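Photosystem II stability/assembly factor HCF136, chloroplastic (Cyanidioschyzon merolae, PDB 5OJ3) is probably essential for photosystem II biogenesis, being required to assemble an early intermediate that contains D2 and cytochrome b559. Local coordinates at residues Leu367-Val381 and Asn408-Gly420. Sequence-based numbering, arbitrary orientation.
Sequences LDVAFQDDRHVWAAV and NLYKIKFFGSQRG
The ring of Phe414 carries Phe371 O and Gln372 CA over one face, while Ala370 CB and Trp378 CD1 meet its edge. Trp378 CD1 stands 4.0 Å from Phe414 CZ, and the two side chains cross at about a right angle. Outside the two segments, Trp109 meets Trp378 and Phe432 meets Phe414 edge-to-face. The Tyr410 ring is touched at its edge by Leu367 CD1, the two side chains lying side by side and pointing the same way. Between these aromatics Ile412 fills the middle: CB and CG2 press on Ala370 CB, and with CG1 beside the backbone N (chi1 -43°) and the chain extended beyond it, CD1 reaches Trp378 CB, 4.1 Å away, and Ala380. Ala380 CB also packs against Leu409 CB.

Two hydrogen bonds join the segments. Ile412 N donates an almost straight bond (170° at the hydrogen) to Asp368 OD1, 2.8 Å away, which accepts with its anti lone pair; the carboxylate thus takes up a backbone N-H of strand 409-414, an outermost strand of its sheet. Farther along, the extended Gln372 chain brings NE2 to Ser417 O, 3.0 Å away, in that carbonyl's plane; the bond is bent (143°) and the oxygen lies out of the Gln372 amide plane. Tyr410 and Lys411 form a classic beta bulge opposite Leu423. Side chains of one four-stranded antiparallel sheet thus cover the next, the face-to-face packing of neighbouring blades in this seven-bladed beta-propeller.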
loop_
_atom_site.group_PDB
_atom_site.type_symbol
_atom_site.label_atom_id
_atom_site.label_comp_id
_atom_site.label_asym_id
_atom_site.label_seq_id
_atom_site.Cartn_x
_atom_site.Cartn_y
_atom_site.Cartn_z
ATOM N N LEU A 367 -2.221 -9.475 -7.133
ATOM C CA LEU A 367 -2.361 -9.010 -5.762
ATOM C C LEU A 367 -1.663 -7.689 -5.485
ATOM O O LEU A 367 -2.127 -6.935 -4.628
ATOM C CB LEU A 367 -1.840 -10.074 -4.786
ATOM C CG LEU A 367 -2.521 -11.439 -4.940
ATOM C CD1 LEU A 367 -1.750 -12.537 -4.228
ATOM C CD2 LEU A 367 -3.960 -11.387 -4.444
ATOM N N ASP A 368 -0.574 -7.382 -6.188
ATOM C CA ASP A 368 0.072 -6.079 -6.080
ATOM C C ASP A 368 1.037 -5.903 -7.245
ATOM O O ASP A 368 1.588 -6.879 -7.766
ATOM C CB ASP A 368 0.812 -5.914 -4.745
ATOM C CG ASP A 368 1.515 -4.571 -4.631
ATOM O OD1 ASP A 368 2.580 -4.504 -3.983
ATOM O OD2 ASP A 368 1.004 -3.581 -5.196
ATOM N N VAL A 369 1.236 -4.646 -7.639
ATOM C CA VAL A 369 2.099 -4.274 -8.753
ATOM C C VAL A 369 3.040 -3.173 -8.281
ATOM O O VAL A 369 2.619 -2.245 -7.581
ATOM C CB VAL A 369 1.277 -3.803 -9.972
ATOM C CG1 VAL A 369 2.180 -3.189 -11.034
ATOM C CG2 VAL A 369 0.469 -4.956 -10.547
ATOM N N ALA A 370 4.316 -3.279 -8.655
ATOM C CA ALA A 370 5.328 -2.323 -8.229
ATOM C C ALA A 370 6.323 -2.088 -9.355
ATOM O O ALA A 370 6.762 -3.033 -10.015
ATOM C CB ALA A 370 6.067 -2.809 -6.976
ATOM N N PHE A 371 6.668 -0.821 -9.572
ATOM C CA PHE A 371 7.635 -0.432 -10.590
ATOM C C PHE A 371 9.006 -0.218 -9.964
ATOM O O PHE A 371 9.125 0.408 -8.906
ATOM C CB PHE A 371 7.210 0.849 -11.317
ATOM C CG PHE A 371 6.031 0.676 -12.241
ATOM C CD1 PHE A 371 4.871 0.046 -11.824
ATOM C CD2 PHE A 371 6.101 1.132 -13.550
ATOM C CE1 PHE A 371 3.795 -0.107 -12.683
ATOM C CE2 PHE A 371 5.031 0.974 -14.416
ATOM C CZ PHE A 371 3.879 0.352 -13.981
ATOM N N GLN A 372 10.042 -0.730 -10.634
ATOM C CA GLN A 372 11.420 -0.415 -10.275
ATOM C C GLN A 372 11.892 0.846 -10.985
ATOM O O GLN A 372 12.597 1.668 -10.391
ATOM C CB GLN A 372 12.334 -1.607 -10.587
ATOM C CG GLN A 372 13.794 -1.271 -10.835
ATOM C CD GLN A 372 14.575 -2.476 -11.312
ATOM O OE1 GLN A 372 14.030 -3.362 -11.971
ATOM N NE2 GLN A 372 15.859 -2.523 -10.972
ATOM N N ASP A 373 11.511 1.005 -12.246
ATOM C CA ASP A 373 11.693 2.249 -12.984
ATOM C C ASP A 373 10.581 2.324 -14.024
ATOM O O ASP A 373 9.563 1.633 -13.907
ATOM C CB ASP A 373 13.103 2.318 -13.598
ATOM C CG ASP A 373 13.350 1.223 -14.619
ATOM O OD1 ASP A 373 12.821 0.108 -14.433
ATOM O OD2 ASP A 373 14.073 1.476 -15.607
ATOM N N ASP A 374 10.761 3.180 -15.031
ATOM C CA ASP A 374 9.756 3.305 -16.081
ATOM C C ASP A 374 9.488 1.971 -16.774
ATOM O O ASP A 374 8.335 1.662 -17.097
ATOM C CB ASP A 374 10.160 4.381 -17.094
ATOM C CG ASP A 374 9.852 5.792 -16.607
ATOM O OD1 ASP A 374 8.922 5.957 -15.788
ATOM O OD2 ASP A 374 10.530 6.744 -17.055
ATOM N N ARG A 375 10.529 1.170 -17.019
ATOM C CA ARG A 375 10.392 -0.002 -17.878
ATOM C C ARG A 375 10.292 -1.334 -17.152
ATOM O O ARG A 375 9.692 -2.262 -17.700
ATOM C CB ARG A 375 11.600 -0.141 -18.813
ATOM C CG ARG A 375 11.746 0.783 -19.986
ATOM C CD ARG A 375 13.059 0.376 -20.641
ATOM N NE ARG A 375 13.047 -1.066 -20.903
ATOM C CZ ARG A 375 14.112 -1.794 -21.225
ATOM N NH1 ARG A 375 15.294 -1.219 -21.403
ATOM N NH2 ARG A 375 13.978 -3.099 -21.429
ATOM N N HIS A 376 10.818 -1.474 -15.942
ATOM C CA HIS A 376 10.791 -2.762 -15.258
ATOM C C HIS A 376 9.693 -2.789 -14.205
ATOM O O HIS A 376 9.695 -1.980 -13.272
ATOM C CB HIS A 376 12.157 -3.081 -14.650
ATOM C CG HIS A 376 13.283 -3.045 -15.640
ATOM N ND1 HIS A 376 13.969 -1.889 -15.943
ATOM C CD2 HIS A 376 13.835 -4.021 -16.399
ATOM C CE1 HIS A 376 14.900 -2.156 -16.843
ATOM N NE2 HIS A 376 14.839 -3.442 -17.137
ATOM N N VAL A 377 8.761 -3.729 -14.361
ATOM C CA VAL A 377 7.614 -3.865 -13.477
ATOM C C VAL A 377 7.535 -5.296 -12.961
ATOM O O VAL A 377 7.972 -6.245 -13.620
ATOM C CB VAL A 377 6.300 -3.476 -14.194
ATOM C CG1 VAL A 377 5.198 -3.234 -13.187
ATOM C CG2 VAL A 377 6.505 -2.238 -15.048
ATOM N N TRP A 378 6.961 -5.441 -11.768
ATOM C CA TRP A 378 6.817 -6.727 -11.105
ATOM C C TRP A 378 5.414 -6.835 -10.525
ATOM O O TRP A 378 4.804 -5.832 -10.148
ATOM C CB TRP A 378 7.870 -6.908 -10.008
ATOM C CG TRP A 378 9.252 -7.088 -10.544
ATOM C CD1 TRP A 378 10.155 -6.108 -10.830
ATOM C CD2 TRP A 378 9.900 -8.331 -10.841
ATOM N NE1 TRP A 378 11.322 -6.662 -11.300
ATOM C CE2 TRP A 378 11.192 -8.026 -11.313
ATOM C CE3 TRP A 378 9.511 -9.672 -10.757
ATOM C CZ2 TRP A 378 12.098 -9.013 -11.699
ATOM C CZ3 TRP A 378 10.412 -10.648 -11.141
ATOM C CH2 TRP A 378 11.689 -10.314 -11.606
ATOM N N ALA A 379 4.905 -8.064 -10.461
ATOM C CA ALA A 379 3.564 -8.313 -9.951
ATOM C C ALA A 379 3.539 -9.593 -9.130
ATOM O O ALA A 379 4.232 -10.562 -9.453
ATOM C CB ALA A 379 2.545 -8.407 -11.093
ATOM N N ALA A 380 2.732 -9.590 -8.073
ATOM C CA ALA A 380 2.511 -10.759 -7.230
ATOM C C ALA A 380 1.138 -11.338 -7.545
ATOM O O ALA A 380 0.155 -10.595 -7.654
ATOM C CB ALA A 380 2.613 -10.397 -5.747
ATOM N N VAL A 381 1.073 -12.664 -7.685
ATOM C CA VAL A 381 -0.101 -13.340 -8.218
ATOM C C VAL A 381 -0.568 -14.407 -7.232
ATOM O O VAL A 381 0.206 -14.922 -6.421
ATOM C CB VAL A 381 0.212 -13.948 -9.609
ATOM C CG1 VAL A 381 -0.917 -14.810 -10.129
ATOM C CG2 VAL A 381 0.526 -12.843 -10.601
ATOM N N ASN A 408 2.467 -17.858 -0.264
ATOM C CA ASN A 408 1.701 -16.771 -0.852
ATOM C C ASN A 408 2.501 -15.473 -0.850
ATOM O O ASN A 408 3.319 -15.229 0.039
ATOM C CB ASN A 408 0.396 -16.570 -0.080
ATOM C CG ASN A 408 -0.552 -17.747 -0.222
ATOM O OD1 ASN A 408 -0.527 -18.466 -1.220
ATOM N ND2 ASN A 408 -1.386 -17.956 0.791
ATOM N N LEU A 409 2.257 -14.639 -1.863
ATOM C CA LEU A 409 2.977 -13.381 -2.048
ATOM C C LEU A 409 1.967 -12.249 -2.152
ATOM O O LEU A 409 1.136 -12.242 -3.066
ATOM C CB LEU A 409 3.868 -13.436 -3.290
ATOM C CG LEU A 409 4.959 -14.505 -3.222
ATOM C CD1 LEU A 409 5.880 -14.419 -4.419
ATOM C CD2 LEU A 409 5.751 -14.356 -1.931
ATOM N N TYR A 410 2.048 -11.283 -1.231
ATOM C CA TYR A 410 0.998 -10.284 -1.081
ATOM C C TYR A 410 1.406 -8.859 -1.433
ATOM O O TYR A 410 0.531 -8.064 -1.788
ATOM C CB TYR A 410 0.467 -10.286 0.361
ATOM C CG TYR A 410 -0.244 -11.559 0.769
ATOM C CD1 TYR A 410 -0.936 -12.324 -0.161
ATOM C CD2 TYR A 410 -0.216 -11.998 2.087
ATOM C CE1 TYR A 410 -1.585 -13.488 0.211
ATOM C CE2 TYR A 410 -0.861 -13.161 2.468
ATOM C CZ TYR A 410 -1.544 -13.901 1.527
ATOM O OH TYR A 410 -2.185 -15.059 1.906
ATOM N N LYS A 411 2.690 -8.511 -1.348
ATOM C CA LYS A 411 3.061 -7.102 -1.375
ATOM C C LYS A 411 4.487 -6.945 -1.886
ATOM O O LYS A 411 5.384 -7.687 -1.478
ATOM C CB LYS A 411 2.918 -6.484 0.019
ATOM C CG LYS A 411 3.041 -4.972 0.074
ATOM C CD LYS A 411 3.118 -4.504 1.520
ATOM C CE LYS A 411 3.832 -3.171 1.652
ATOM N NZ LYS A 411 3.084 -2.086 0.961
ATOM N N ILE A 412 4.687 -5.966 -2.767
ATOM C CA ILE A 412 6.006 -5.602 -3.271
ATOM C C ILE A 412 6.261 -4.132 -2.964
ATOM O O ILE A 412 5.375 -3.287 -3.132
ATOM C CB ILE A 412 6.142 -5.877 -4.783
ATOM C CG1 ILE A 412 5.519 -7.229 -5.139
ATOM C CG2 ILE A 412 7.604 -5.818 -5.208
ATOM C CD1 ILE A 412 5.765 -7.663 -6.572
ATOM N N LYS A 413 7.484 -3.831 -2.524
ATOM C CA LYS A 413 7.876 -2.485 -2.113
ATOM C C LYS A 413 9.322 -2.221 -2.495
ATOM O O LYS A 413 10.217 -2.966 -2.088
ATOM C CB LYS A 413 7.680 -2.310 -0.607
ATOM C CG LYS A 413 7.754 -0.888 -0.110
ATOM C CD LYS A 413 7.556 -0.857 1.384
ATOM C CE LYS A 413 7.247 0.545 1.854
ATOM N NZ LYS A 413 6.290 0.493 2.996
ATOM N N PHE A 414 9.547 -1.171 -3.276
ATOM C CA PHE A 414 10.891 -0.727 -3.606
ATOM C C PHE A 414 11.271 0.492 -2.775
ATOM O O PHE A 414 10.413 1.263 -2.340
ATOM C CB PHE A 414 11.016 -0.389 -5.095
ATOM C CG PHE A 414 11.030 -1.591 -5.996
ATOM C CD1 PHE A 414 9.872 -2.309 -6.242
ATOM C CD2 PHE A 414 12.211 -2.008 -6.593
ATOM C CE1 PHE A 414 9.887 -3.417 -7.069
ATOM C CE2 PHE A 414 12.232 -3.116 -7.421
ATOM C CZ PHE A 414 11.067 -3.820 -7.659
ATOM N N PHE A 415 12.577 0.656 -2.566
ATOM C CA PHE A 415 13.169 1.862 -1.981
ATOM C C PHE A 415 14.267 2.284 -2.946
ATOM O O PHE A 415 15.428 1.898 -2.789
ATOM C CB PHE A 415 13.710 1.640 -0.574
ATOM C CG PHE A 415 12.673 1.229 0.426
ATOM C CD1 PHE A 415 12.205 -0.071 0.479
ATOM C CD2 PHE A 415 12.163 2.158 1.316
ATOM C CE1 PHE A 415 11.248 -0.438 1.408
ATOM C CE2 PHE A 415 11.207 1.798 2.243
ATOM C CZ PHE A 415 10.751 0.496 2.292
ATOM N N GLY A 416 13.897 3.086 -3.933
ATOM C CA GLY A 416 14.756 3.310 -5.074
ATOM C C GLY A 416 14.749 2.080 -5.964
ATOM O O GLY A 416 14.107 1.070 -5.681
ATOM N N SER A 417 15.486 2.175 -7.064
ATOM C CA SER A 417 15.499 1.090 -8.037
ATOM C C SER A 417 16.444 -0.045 -7.659
ATOM O O SER A 417 16.518 -1.032 -8.399
ATOM C CB SER A 417 15.869 1.629 -9.422
ATOM O OG SER A 417 17.270 1.796 -9.550
ATOM N N GLN A 418 17.161 0.061 -6.539
ATOM C CA GLN A 418 18.158 -0.933 -6.166
ATOM C C GLN A 418 17.905 -1.585 -4.815
ATOM O O GLN A 418 18.714 -2.415 -4.384
ATOM C CB GLN A 418 19.563 -0.317 -6.188
ATOM C CG GLN A 418 19.889 0.363 -7.502
ATOM C CD GLN A 418 20.335 -0.627 -8.557
ATOM O OE1 GLN A 418 19.568 -0.982 -9.454
ATOM N NE2 GLN A 418 21.576 -1.090 -8.452
ATOM N N ARG A 419 16.821 -1.233 -4.129
ATOM C CA ARG A 419 16.397 -1.934 -2.927
ATOM C C ARG A 419 14.947 -2.347 -3.116
ATOM O O ARG A 419 14.109 -1.521 -3.491
ATOM C CB ARG A 419 16.548 -1.056 -1.679
ATOM N N GLY A 420 14.653 -3.618 -2.861
ATOM C CA GLY A 420 13.296 -4.104 -2.997
ATOM C C GLY A 420 13.059 -5.309 -2.122
ATOM O O GLY A 420 13.988 -6.052 -1.795
#